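Local coordinates for isoform A of Peptidoglycan-recognition protein LB (PDB 7NT0) that cleaves bacterial peptidoglycan as a zinc-dependent N-acetylmuramyl-L-alanine amidase, probably scavenging biologically active fragments into inactive ones in the fruit fly, at residues 29-34 with 96-101; 38-43 with 104-109. The protein carries 1 engineered substitution. All coordinates share one frame; numbering follows the deposited sequence.

Contact 1: 29-34 with 96-101. With MLD (glcnac(beta1-4)-murnac(1,6-anhydro)-L-ala-gamma-D-glu-meso-a2pm-D-ala), chain D.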
ATOM      1  N   LYS A  29     -12.476  -3.590 -12.365  1.00 19.31           N
ATOM      2  CA  LYS A  29     -12.865  -4.067 -13.736  1.00 22.74           C
ATOM      3  C   LYS A  29     -12.853  -5.598 -13.738  1.00 26.86           C
ATOM      4  O   LYS A  29     -13.726  -6.260 -14.368  1.00 26.77           O
ATOM      5  CB  LYS A  29     -11.888  -3.515 -14.763  1.00 25.80           C
ATOM      6  CG  LYS A  29     -11.949  -2.003 -14.902  1.00 30.55           C
ATOM      7  CD  LYS A  29     -11.541  -1.498 -16.258  1.00 38.21           C
ATOM      8  CE  LYS A  29     -10.070  -1.216 -16.397  1.00 40.90           C
ATOM      9  NZ  LYS A  29      -9.792   0.236 -16.346  1.00 37.58           N
ATOM     10  N   SER A  30     -11.925  -6.169 -12.996  1.00 22.78           N
ATOM     11  CA  SER A  30     -11.681  -7.618 -12.932  1.00 27.36           C
ATOM     12  C   SER A  30     -10.846  -7.868 -11.670  1.00 26.80           C
ATOM     13  O   SER A  30     -10.140  -6.921 -11.242  1.00 24.01           O
ATOM     14  CB  SER A  30     -10.971  -8.027 -14.203  1.00 26.95           C
ATOM     15  OG  SER A  30     -10.860  -9.409 -14.256  1.00 35.79           O
ATOM     16  N   VAL A  31     -10.921  -9.066 -11.100  1.00 22.97           N
ATOM     17  CA  VAL A  31     -10.134  -9.441  -9.901  1.00 22.37           C
ATOM     18  C   VAL A  31      -9.468 -10.777 -10.200  1.00 24.82           C
ATOM     19  O   VAL A  31     -10.167 -11.692 -10.632  1.00 25.07           O
ATOM     20  CB  VAL A  31     -11.014  -9.530  -8.650  1.00 24.97           C
ATOM     21  CG1 VAL A  31     -10.204  -9.990  -7.450  1.00 25.42           C
ATOM     22  CG2 VAL A  31     -11.725  -8.233  -8.333  1.00 23.30           C
ATOM     23  N   GLU A  32      -8.176 -10.891  -9.982  1.00 21.77           N
ATOM     24  CA  GLU A  32      -7.472 -12.187 -10.048  1.00 25.81           C
ATOM     25  C   GLU A  32      -6.887 -12.444  -8.664  1.00 25.96           C
ATOM     26  O   GLU A  32      -6.310 -11.508  -8.103  1.00 21.55           O
ATOM     27  CB  GLU A  32      -6.357 -12.155 -11.078  1.00 29.05           C
ATOM     28  CG  GLU A  32      -6.797 -11.765 -12.477  1.00 35.64           C
ATOM     29  CD  GLU A  32      -5.600 -11.625 -13.417  1.00 45.01           C
ATOM     30  OE1 GLU A  32      -4.993 -10.529 -13.437  1.00 45.78           O
ATOM     31  OE2 GLU A  32      -5.224 -12.635 -14.081  1.00 52.23           O
ATOM     32  N   HIS A  33      -7.032 -13.660  -8.162  1.00 24.05           N
ATOM     33  CA  HIS A  33      -6.536 -14.068  -6.828  1.00 26.91           C
ATOM     34  C   HIS A  33      -5.210 -14.788  -6.968  1.00 26.78           C
ATOM     35  O   HIS A  33      -4.928 -15.351  -8.044  1.00 26.44           O
ATOM     36  CB  HIS A  33      -7.581 -14.928  -6.110  1.00 28.16           C
ATOM     37  CG  HIS A  33      -8.794 -14.145  -5.756  1.00 30.85           C
ATOM     38  ND1 HIS A  33      -8.907 -13.448  -4.555  1.00 35.84           N
ATOM     39  CD2 HIS A  33      -9.915 -13.891  -6.450  1.00 34.77           C
ATOM     40  CE1 HIS A  33     -10.054 -12.806  -4.542  1.00 32.84           C
ATOM     41  NE2 HIS A  33     -10.674 -13.055  -5.688  1.00 35.15           N
ATOM     42  N   PHE A  34      -4.419 -14.789  -5.910  1.00 24.60           N
ATOM     43  CA  PHE A  34      -3.260 -15.697  -5.777  1.00 23.37           C
ATOM     44  C   PHE A  34      -3.485 -16.520  -4.517  1.00 25.66           C
ATOM     45  O   PHE A  34      -4.242 -16.081  -3.633  1.00 23.85           O
ATOM     46  CB  PHE A  34      -1.942 -14.947  -5.816  1.00 22.48           C
ATOM     47  CG  PHE A  34      -1.659 -14.012  -4.658  1.00 21.87           C
ATOM     48  CD1 PHE A  34      -1.091 -14.479  -3.485  1.00 21.99           C
ATOM     49  CD2 PHE A  34      -1.832 -12.635  -4.809  1.00 20.21           C
ATOM     50  CE1 PHE A  34      -0.781 -13.614  -2.441  1.00 22.55           C
ATOM     51  CE2 PHE A  34      -1.475 -11.766  -3.780  1.00 21.12           C
ATOM     52  CZ  PHE A  34      -0.952 -12.256  -2.594  1.00 20.90           C
ATOM     53  N   PHE A  96      -6.055  -8.550   0.548  1.00 15.28           N
ATOM     54  CA  PHE A  96      -5.146  -9.721   0.652  1.00 16.81           C
ATOM     55  C   PHE A  96      -5.470 -10.729  -0.454  1.00 17.70           C
ATOM     56  O   PHE A  96      -6.637 -10.901  -0.806  1.00 16.97           O
ATOM     57  CB  PHE A  96      -5.310 -10.376   2.032  1.00 17.88           C
ATOM     58  CG  PHE A  96      -4.764  -9.567   3.187  1.00 17.17           C
ATOM     59  CD1 PHE A  96      -5.601  -9.143   4.204  1.00 18.03           C
ATOM     60  CD2 PHE A  96      -3.414  -9.293   3.282  1.00 18.82           C
ATOM     61  CE1 PHE A  96      -5.101  -8.392   5.266  1.00 18.03           C
ATOM     62  CE2 PHE A  96      -2.904  -8.560   4.355  1.00 18.30           C
ATOM     63  CZ  PHE A  96      -3.748  -8.136   5.352  1.00 17.61           C
ATOM     64  N   ASN A  97      -4.438 -11.346  -1.005  1.00 19.78           N
ATOM     65  CA  ASN A  97      -4.527 -12.526  -1.914  1.00 21.33           C
ATOM     66  C   ASN A  97      -5.145 -12.091  -3.247  1.00 21.60           C
ATOM     67  O   ASN A  97      -5.697 -12.949  -4.001  1.00 21.13           O
ATOM     68  CB  ASN A  97      -5.255 -13.688  -1.232  1.00 25.01           C
ATOM     69  CG  ASN A  97      -4.350 -14.374  -0.242  1.00 28.76           C
ATOM     70  OD1 ASN A  97      -4.349 -14.055   0.936  1.00 33.03           O
ATOM     71  ND2 ASN A  97      -3.495 -15.239  -0.746  1.00 35.75           N
ATOM     72  N   VAL A  98      -5.084 -10.795  -3.559  1.00 19.03           N
ATOM     73  CA  VAL A  98      -5.502 -10.298  -4.884  1.00 17.01           C
ATOM     74  C   VAL A  98      -4.236  -9.842  -5.589  1.00 18.32           C
ATOM     75  O   VAL A  98      -3.421  -9.116  -5.001  1.00 15.78           O
ATOM     76  CB  VAL A  98      -6.579  -9.201  -4.831  1.00 16.47           C
ATOM     77  CG1 VAL A  98      -6.850  -8.577  -6.203  1.00 14.98           C
ATOM     78  CG2 VAL A  98      -7.853  -9.706  -4.149  1.00 18.58           C
ATOM     79  N   ILE A  99      -4.093 -10.255  -6.844  1.00 17.28           N
ATOM     80  CA  ILE A  99      -2.924  -9.869  -7.651  1.00 17.29           C
ATOM     81  C   ILE A  99      -2.958  -8.351  -7.795  1.00 14.84           C
ATOM     82  O   ILE A  99      -3.993  -7.797  -8.179  1.00 13.47           O
ATOM     83  CB  ILE A  99      -2.928 -10.585  -9.015  1.00 20.24           C
ATOM     84  CG1 ILE A  99      -2.842 -12.114  -8.831  1.00 21.70           C
ATOM     85  CG2 ILE A  99      -1.807 -10.022  -9.865  1.00 22.08           C
ATOM     86  CD1 ILE A  99      -2.688 -12.905 -10.140  1.00 22.94           C
ATOM     87  N   GLY A 100      -1.869  -7.713  -7.430  1.00 14.85           N
ATOM     88  CA  GLY A 100      -1.765  -6.258  -7.438  1.00 16.14           C
ATOM     89  C   GLY A 100      -1.221  -5.703  -8.749  1.00 15.42           C
ATOM     90  O   GLY A 100      -1.003  -6.458  -9.741  1.00 15.91           O
ATOM     91  N   ALA A 101      -1.034  -4.400  -8.758  1.00 14.22           N
ATOM     92  CA  ALA A 101      -0.420  -3.617  -9.840  1.00 16.00           C
ATOM     93  C   ALA A 101       0.435  -2.543  -9.178  1.00 14.89           C
ATOM     94  O   ALA A 101       0.173  -1.372  -9.347  1.00 16.22           O
ATOM     95  CB  ALA A 101      -1.485  -3.045 -10.737  1.00 15.99           C
TER
HETATM   96  CAI MLD D 302       3.995   4.751  -6.167  1.00 12.47           C
HETATM   97  CAL MLD D 302       3.977   3.438  -6.835  1.00 16.29           C
HETATM   98  OAM MLD D 302       4.954   2.720  -6.750  1.00 16.70           O
HETATM   99  N   MLD D 302       2.888   3.188  -7.567  1.00 16.98           N
HETATM  100  CA  MLD D 302       2.673   1.901  -8.185  1.00 16.58           C
HETATM  101  CB  MLD D 302       1.181   1.626  -8.319  1.00 17.21           C
HETATM  102  C   MLD D 302       3.348   1.755  -9.549  1.00 16.30           C
HETATM  103  O   MLD D 302       3.178   2.593 -10.425  1.00 18.72           O
HETATM  104  NAN MLD D 302       4.089   0.672  -9.711  1.00 18.48           N
HETATM  105  CAO MLD D 302       4.357   0.110 -11.013  1.00 23.33           C
HETATM  106  CAP MLD D 302       5.876  -0.076 -11.265  1.00 28.70           C
HETATM  107  OBA MLD D 302       6.292   0.301 -12.341  1.00 36.09           O
HETATM  108  OAQ MLD D 302       6.619  -0.516 -10.355  1.00 28.49           O
HETATM  109  CBB MLD D 302       3.497  -1.132 -11.124  1.00 25.05           C
HETATM  110  CBC MLD D 302       3.220  -1.508 -12.532  1.00 26.93           C
HETATM  111  CBD MLD D 302       2.521  -2.835 -12.507  1.00 24.39           C
HETATM  112  OBE MLD D 302       2.753  -3.702 -11.653  1.00 20.30           O
HETATM  113  NBF MLD D 302       1.647  -2.995 -13.499  1.00 23.41           N
HETATM  114  CBG MLD D 302       1.010  -4.269 -13.703  1.00 23.08           C
HETATM  115  CBH MLD D 302       2.026  -5.334 -14.174  1.00 26.20           C
HETATM  116  OBI MLD D 302       3.016  -4.974 -14.795  1.00 28.12           O
HETATM  117  NBJ MLD D 302       1.856  -6.618 -13.803  1.00 28.91           N
HETATM  118  CBK MLD D 302       2.765  -7.710 -14.196  1.00 35.75           C
HETATM  119  CBL MLD D 302       1.976  -8.852 -14.825  1.00 32.81           C
HETATM  120  CBM MLD D 302       3.597  -8.348 -13.054  1.00 38.96           C
HETATM  121  OBO MLD D 302       3.035  -8.570 -11.968  1.00 53.67           O
HETATM  122  OBN MLD D 302       4.759  -8.680 -13.305  1.00 39.30           O
HETATM  123  CBP MLD D 302      -0.138  -3.963 -14.661  1.00 26.68           C
HETATM  124  CBQ MLD D 302      -1.333  -4.801 -14.339  1.00 24.04           C
HETATM  125  CBR MLD D 302      -2.603  -4.461 -15.090  1.00 24.41           C
HETATM  126  CBS MLD D 302      -3.764  -5.369 -14.706  1.00 22.55           C
HETATM  127  CBT MLD D 302      -4.183  -5.122 -13.239  1.00 21.77           C
HETATM  128  OBV MLD D 302      -4.649  -4.001 -12.942  1.00 20.12           O
HETATM  129  OBU MLD D 302      -4.089  -6.085 -12.474  1.00 22.26           O
HETATM  130  NBW MLD D 302      -3.345  -6.790 -14.872  1.00 22.52           N
HETATM  131  O   HOH W   1      -6.445  -8.488  -9.538  1.00 17.57           O

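Contact 2: 38-43 with 104-109. With MLD (glcnac(beta1-4)-murnac(1,6-anhydro)-L-ala-gamma-D-glu-meso-a2pm-D-ala), chain D.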
ATOM      1  N   ALA A  38       1.120 -14.477   1.539  1.00 21.08           N
ATOM      2  CA  ALA A  38       2.057 -13.697   0.708  1.00 19.95           C
ATOM      3  C   ALA A  38       3.441 -13.775   1.327  1.00 19.27           C
ATOM      4  O   ALA A  38       3.610 -13.513   2.524  1.00 20.09           O
ATOM      5  CB  ALA A  38       1.575 -12.257   0.590  1.00 20.50           C
ATOM      6  N   PRO A  39       4.478 -14.127   0.546  1.00 19.41           N
ATOM      7  CA  PRO A  39       5.836 -14.133   1.069  1.00 20.37           C
ATOM      8  C   PRO A  39       6.512 -12.765   1.136  1.00 17.61           C
ATOM      9  O   PRO A  39       7.539 -12.674   1.799  1.00 19.16           O
ATOM     10  CB  PRO A  39       6.578 -15.036   0.068  1.00 22.59           C
ATOM     11  CG  PRO A  39       5.821 -14.849  -1.208  1.00 22.95           C
ATOM     12  CD  PRO A  39       4.379 -14.753  -0.782  1.00 21.81           C
ATOM     13  N   TYR A  40       5.909 -11.727   0.529  1.00 16.20           N
ATOM     14  CA  TYR A  40       6.522 -10.375   0.478  1.00 16.89           C
ATOM     15  C   TYR A  40       5.509  -9.325   0.942  1.00 14.51           C
ATOM     16  O   TYR A  40       4.321  -9.460   0.687  1.00 16.71           O
ATOM     17  CB  TYR A  40       7.016 -10.005  -0.919  1.00 17.95           C
ATOM     18  CG  TYR A  40       8.156 -10.859  -1.380  1.00 20.28           C
ATOM     19  CD1 TYR A  40       7.924 -11.969  -2.170  1.00 20.97           C
ATOM     20  CD2 TYR A  40       9.433 -10.618  -0.924  1.00 21.40           C
ATOM     21  CE1 TYR A  40       8.959 -12.795  -2.570  1.00 23.98           C
ATOM     22  CE2 TYR A  40      10.482 -11.432  -1.321  1.00 24.68           C
ATOM     23  CZ  TYR A  40      10.238 -12.520  -2.133  1.00 26.74           C
ATOM     24  OH  TYR A  40      11.271 -13.319  -2.534  1.00 28.91           O
ATOM     25  N   VAL A  41       6.029  -8.351   1.662  1.00 15.67           N
ATOM     26  CA  VAL A  41       5.321  -7.080   1.940  1.00 15.42           C
ATOM     27  C   VAL A  41       6.176  -5.970   1.328  1.00 16.07           C
ATOM     28  O   VAL A  41       7.367  -5.871   1.630  1.00 16.56           O
ATOM     29  CB  VAL A  41       5.115  -6.876   3.450  1.00 16.43           C
ATOM     30  CG1 VAL A  41       4.524  -5.495   3.722  1.00 16.02           C
ATOM     31  CG2 VAL A  41       4.267  -7.986   4.032  1.00 16.01           C
ATOM     32  N   ILE A  42       5.565  -5.168   0.467  1.00 14.52           N
ATOM     33  CA  ILE A  42       6.262  -4.119  -0.302  1.00 13.57           C
ATOM     34  C   ILE A  42       5.658  -2.779   0.108  1.00 13.38           C
ATOM     35  O   ILE A  42       4.448  -2.578  -0.014  1.00 13.20           O
ATOM     36  CB  ILE A  42       6.210  -4.385  -1.809  1.00 16.47           C
ATOM     37  CG1 ILE A  42       6.878  -5.744  -2.092  1.00 20.33           C
ATOM     38  CG2 ILE A  42       6.898  -3.233  -2.546  1.00 16.32           C
ATOM     39  CD1 ILE A  42       7.001  -6.072  -3.505  1.00 23.22           C
ATOM     40  N   ILE A  43       6.481  -1.908   0.630  1.00 12.26           N
ATOM     41  CA  ILE A  43       6.070  -0.573   1.096  1.00 12.10           C
ATOM     42  C   ILE A  43       6.289   0.447  -0.018  1.00 12.89           C
ATOM     43  O   ILE A  43       7.364   0.474  -0.685  1.00 14.18           O
ATOM     44  CB  ILE A  43       6.837  -0.202   2.364  1.00 12.68           C
ATOM     45  CG1 ILE A  43       6.669  -1.262   3.454  1.00 13.32           C
ATOM     46  CG2 ILE A  43       6.453   1.184   2.856  1.00 12.65           C
ATOM     47  CD1 ILE A  43       5.214  -1.520   3.869  1.00 14.42           C
ATOM     48  N   PRO A 104       6.080  -5.073 -10.315  1.00 21.29           N
ATOM     49  CA  PRO A 104       6.201  -6.179 -11.283  1.00 22.03           C
ATOM     50  C   PRO A 104       7.085  -7.311 -10.753  1.00 20.89           C
ATOM     51  O   PRO A 104       8.082  -7.021 -10.055  1.00 19.13           O
ATOM     52  CB  PRO A 104       6.805  -5.504 -12.530  1.00 24.35           C
ATOM     53  CG  PRO A 104       6.346  -4.064 -12.413  1.00 26.53           C
ATOM     54  CD  PRO A 104       6.368  -3.766 -10.920  1.00 23.34           C
ATOM     55  N   LYS A 105       6.639  -8.547 -11.009  1.00 21.75           N
ATOM     56  CA  LYS A 105       7.268  -9.827 -10.570  1.00 24.27           C
ATOM     57  C   LYS A 105       6.881 -10.111  -9.113  1.00 22.59           C
ATOM     58  O   LYS A 105       7.140 -11.200  -8.644  1.00 24.27           O
ATOM     59  CB  LYS A 105       8.786  -9.766 -10.832  1.00 26.43           C
ATOM     60  N   TYR A 106       6.279  -9.162  -8.387  1.00 19.55           N
ATOM     61  CA  TYR A 106       5.875  -9.372  -6.976  1.00 18.28           C
ATOM     62  C   TYR A 106       4.371  -9.195  -6.774  1.00 19.76           C
ATOM     63  O   TYR A 106       3.895  -9.416  -5.661  1.00 17.70           O
ATOM     64  CB  TYR A 106       6.647  -8.401  -6.088  1.00 19.23           C
ATOM     65  CG  TYR A 106       8.111  -8.741  -5.986  1.00 20.61           C
ATOM     66  CD1 TYR A 106       9.002  -8.284  -6.934  1.00 20.68           C
ATOM     67  CD2 TYR A 106       8.594  -9.553  -4.978  1.00 23.15           C
ATOM     68  CE1 TYR A 106      10.352  -8.579  -6.875  1.00 24.60           C
ATOM     69  CE2 TYR A 106       9.944  -9.871  -4.904  1.00 26.11           C
ATOM     70  CZ  TYR A 106      10.822  -9.391  -5.860  1.00 27.14           C
ATOM     71  OH  TYR A 106      12.150  -9.682  -5.819  1.00 29.48           O
ATOM     72  N   ASN A 107       3.617  -8.890  -7.833  1.00 18.31           N
ATOM     73  CA  ASN A 107       2.184  -8.566  -7.711  1.00 17.50           C
ATOM     74  C   ASN A 107       1.379  -9.792  -7.301  1.00 19.60           C
ATOM     75  O   ASN A 107       0.304  -9.608  -6.685  1.00 19.05           O
ATOM     76  CB  ASN A 107       1.669  -7.979  -9.007  1.00 18.00           C
ATOM     77  CG  ASN A 107       2.112  -6.551  -9.196  1.00 16.80           C
ATOM     78  OD1 ASN A 107       2.132  -5.744  -8.257  1.00 15.69           O
ATOM     79  ND2 ASN A 107       2.449  -6.214 -10.418  1.00 18.95           N
ATOM     80  N   ASP A 108       1.845 -11.004  -7.627  1.00 19.11           N
ATOM     81  CA  ASP A 108       1.060 -12.221  -7.330  1.00 21.95           C
ATOM     82  C   ASP A 108       1.622 -12.866  -6.070  1.00 22.56           C
ATOM     83  O   ASP A 108       1.303 -14.049  -5.825  1.00 22.00           O
ATOM     84  CB  ASP A 108       1.049 -13.165  -8.546  1.00 24.48           C
ATOM     85  CG  ASP A 108       2.435 -13.674  -8.925  1.00 27.48           C
ATOM     86  OD1 ASP A 108       3.421 -13.267  -8.269  1.00 27.44           O
ATOM     87  OD2 ASP A 108       2.534 -14.466  -9.895  1.00 31.92           O
ATOM     88  N   LYS A 109       2.422 -12.150  -5.283  1.00 19.27           N
ATOM     89  CA  LYS A 109       3.106 -12.796  -4.138  1.00 20.27           C
ATOM     90  C   LYS A 109       3.410 -11.762  -3.058  1.00 19.06           C
ATOM     91  O   LYS A 109       4.309 -12.002  -2.218  1.00 18.07           O
ATOM     92  CB  LYS A 109       4.360 -13.532  -4.637  1.00 20.57           C
ATOM     93  CG  LYS A 109       5.382 -12.664  -5.369  1.00 21.87           C
ATOM     94  CD  LYS A 109       6.678 -13.386  -5.767  1.00 27.00           C
ATOM     95  CE  LYS A 109       6.497 -14.429  -6.852  1.00 25.73           C
ATOM     96  NZ  LYS A 109       6.023 -13.839  -8.131  1.00 25.66           N
TER
HETATM   97  CAI MLD D 302       3.995   4.751  -6.167  1.00 12.47           C
HETATM   98  CAL MLD D 302       3.977   3.438  -6.835  1.00 16.29           C
HETATM   99  OAM MLD D 302       4.954   2.720  -6.750  1.00 16.70           O
HETATM  100  N   MLD D 302       2.888   3.188  -7.567  1.00 16.98           N
HETATM  101  CA  MLD D 302       2.673   1.901  -8.185  1.00 16.58           C
HETATM  102  CB  MLD D 302       1.181   1.626  -8.319  1.00 17.21           C
HETATM  103  C   MLD D 302       3.348   1.755  -9.549  1.00 16.30           C
HETATM  104  O   MLD D 302       3.178   2.593 -10.425  1.00 18.72           O
HETATM  105  NAN MLD D 302       4.089   0.672  -9.711  1.00 18.48           N
HETATM  106  CAO MLD D 302       4.357   0.110 -11.013  1.00 23.33           C
HETATM  107  CAP MLD D 302       5.876  -0.076 -11.265  1.00 28.70           C
HETATM  108  OBA MLD D 302       6.292   0.301 -12.341  1.00 36.09           O
HETATM  109  OAQ MLD D 302       6.619  -0.516 -10.355  1.00 28.49           O
HETATM  110  CBB MLD D 302       3.497  -1.132 -11.124  1.00 25.05           C
HETATM  111  CBC MLD D 302       3.220  -1.508 -12.532  1.00 26.93           C
HETATM  112  CBD MLD D 302       2.521  -2.835 -12.507  1.00 24.39           C
HETATM  113  OBE MLD D 302       2.753  -3.702 -11.653  1.00 20.30           O
HETATM  114  NBF MLD D 302       1.647  -2.995 -13.499  1.00 23.41           N
HETATM  115  CBG MLD D 302       1.010  -4.269 -13.703  1.00 23.08           C
HETATM  116  CBH MLD D 302       2.026  -5.334 -14.174  1.00 26.20           C
HETATM  117  OBI MLD D 302       3.016  -4.974 -14.795  1.00 28.12           O
HETATM  118  NBJ MLD D 302       1.856  -6.618 -13.803  1.00 28.91           N
HETATM  119  CBK MLD D 302       2.765  -7.710 -14.196  1.00 35.75           C
HETATM  120  CBL MLD D 302       1.976  -8.852 -14.825  1.00 32.81           C
HETATM  121  CBM MLD D 302       3.597  -8.348 -13.054  1.00 38.96           C
HETATM  122  OBO MLD D 302       3.035  -8.570 -11.968  1.00 53.67           O
HETATM  123  OBN MLD D 302       4.759  -8.680 -13.305  1.00 39.30           O
HETATM  124  CBP MLD D 302      -0.138  -3.963 -14.661  1.00 26.68           C
HETATM  125  CBQ MLD D 302      -1.333  -4.801 -14.339  1.00 24.04           C
HETATM  126  CBR MLD D 302      -2.603  -4.461 -15.090  1.00 24.41           C
HETATM  127  CBS MLD D 302      -3.764  -5.369 -14.706  1.00 22.55           C
HETATM  128  CBT MLD D 302      -4.183  -5.122 -13.239  1.00 21.77           C
HETATM  129  OBV MLD D 302      -4.649  -4.001 -12.942  1.00 20.12           O
HETATM  130  OBU MLD D 302      -4.089  -6.085 -12.474  1.00 22.26           O
HETATM  131  NBW MLD D 302      -3.345  -6.790 -14.872  1.00 22.52           N

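Contact 1: 29-34 with 96-101
Val31 meets Val98 branch against branch, CG1 to CG1 at 3.8 Å, with the two side chains crossing at about a right angle. Glu32 then binds chiefly through its backbone. Its carbonyl O accepts the backbone N of Ile99 at 2.8 Å, almost straight at the hydrogen (165°), and the CA-H of Val98 leans on the same oxygen. Glu32 N donates to a water that in turn donates to Ile99 O, while Glu32 CB packs against Ile99 CD1 at 3.9 Å. Ile99 O also receives Arg94, whose other terminal nitrogen binds the peptidoglycan fragment. His33 faces Val98 in a single beta bridge. With CG anti to its carbonyl carbon (chi1 -67°), the imidazole brings ND1 beside Asn97 O for a weak hydrogen bond of 3.3 Å, and CE1 lies near Val98 CG2. Phe34 is joined to Asn97 twice. Phe34 N donates to Asn97 O at 2.9 Å, and Asn97 ND2 returns a bond of 3.1 Å to Phe34 O, which lies close to the plane of the Asn97 amide. With CG between its backbone N and carbonyl carbon (chi1 66°), the Phe34 side chain lays one ring face over Asn97 CA in a CH-pi contact (3.7 Å from CA to the ring centroid); Val98 O and Ile99 N lie at the ring's edge. Asn97 ND2 also donates to Gly36 O, and these two backbone carbonyls fix how the amide is turned. Two loops are thus sewn together mostly through main-chain bonds that need no particular side chain, whereas the ND2 bonds depend on the asparagine amide; the Phe34 ring and the branches of Val31, Val98 and Ile99 pad the seam.

Contact 2: 38-43 with 104-109
Tyr106 drives its ring edge into the face of Tyr40, a T-shaped pair with planes at 88° and centroids 4.9 Å apart. Tyr106 CE2 sits over the centre of the Tyr40 ring, 3.7 Å above its plane. With CG anti to its carbonyl carbon (chi1 -70°), Tyr106 turns its ring CD2 and CE2 first against Tyr40, and Ile42 CD1 props its base at CB, 3.5 Å away. Lys109 has CG in the cramped site between N and carbonyl carbon (chi1 58°); its aliphatic part runs alongside Tyr40, then bends twice to bring NZ to Asp108 OD1 in a 2.7 Å salt bridge and to Lys105 O. Lys109 O lies at the edge of the Tyr40 ring and weakly accepts Tyr40 N at 3.2 Å. Were Tyr40 cut back to an alanine, the Tyr106 edge and the Lys109 methylenes would probably lose the aromatic face and flank they share. From within the type I turn Tyr106-Lys109, Asn107 ND2 grips the ligand twice, at the carbonyl OBE (2.8 Å) and the terminal carboxylate OBO, while Lys105 N donates to OBN. Loop 104-109 forms one wall of the stem-peptide groove of a peptidoglycan-recognition amidase, braced against strand 38-45 of the mixed sheet.

Both contacts involve the same long loop between strands 90-92 and 110-115, and both flank the bound muropeptide, but they lie at different depths. Contact 1 is a surface seam between two loops, rich in backbone hydrogen bonds. Contact 2 is partly buried against the mixed sheet close to the zinc histidines, and relies on aromatic and aliphatic packing, with a single weak bond across it. Their loop portions meet directly: Gly100 N probably bonds to Asn107 O at 3.0 Å, and the Phe34 ring packs near Asp108. The ligand-binding turn is therefore wedged between the outer seam of 29-34 with 96-101 and the strand beneath 104-109.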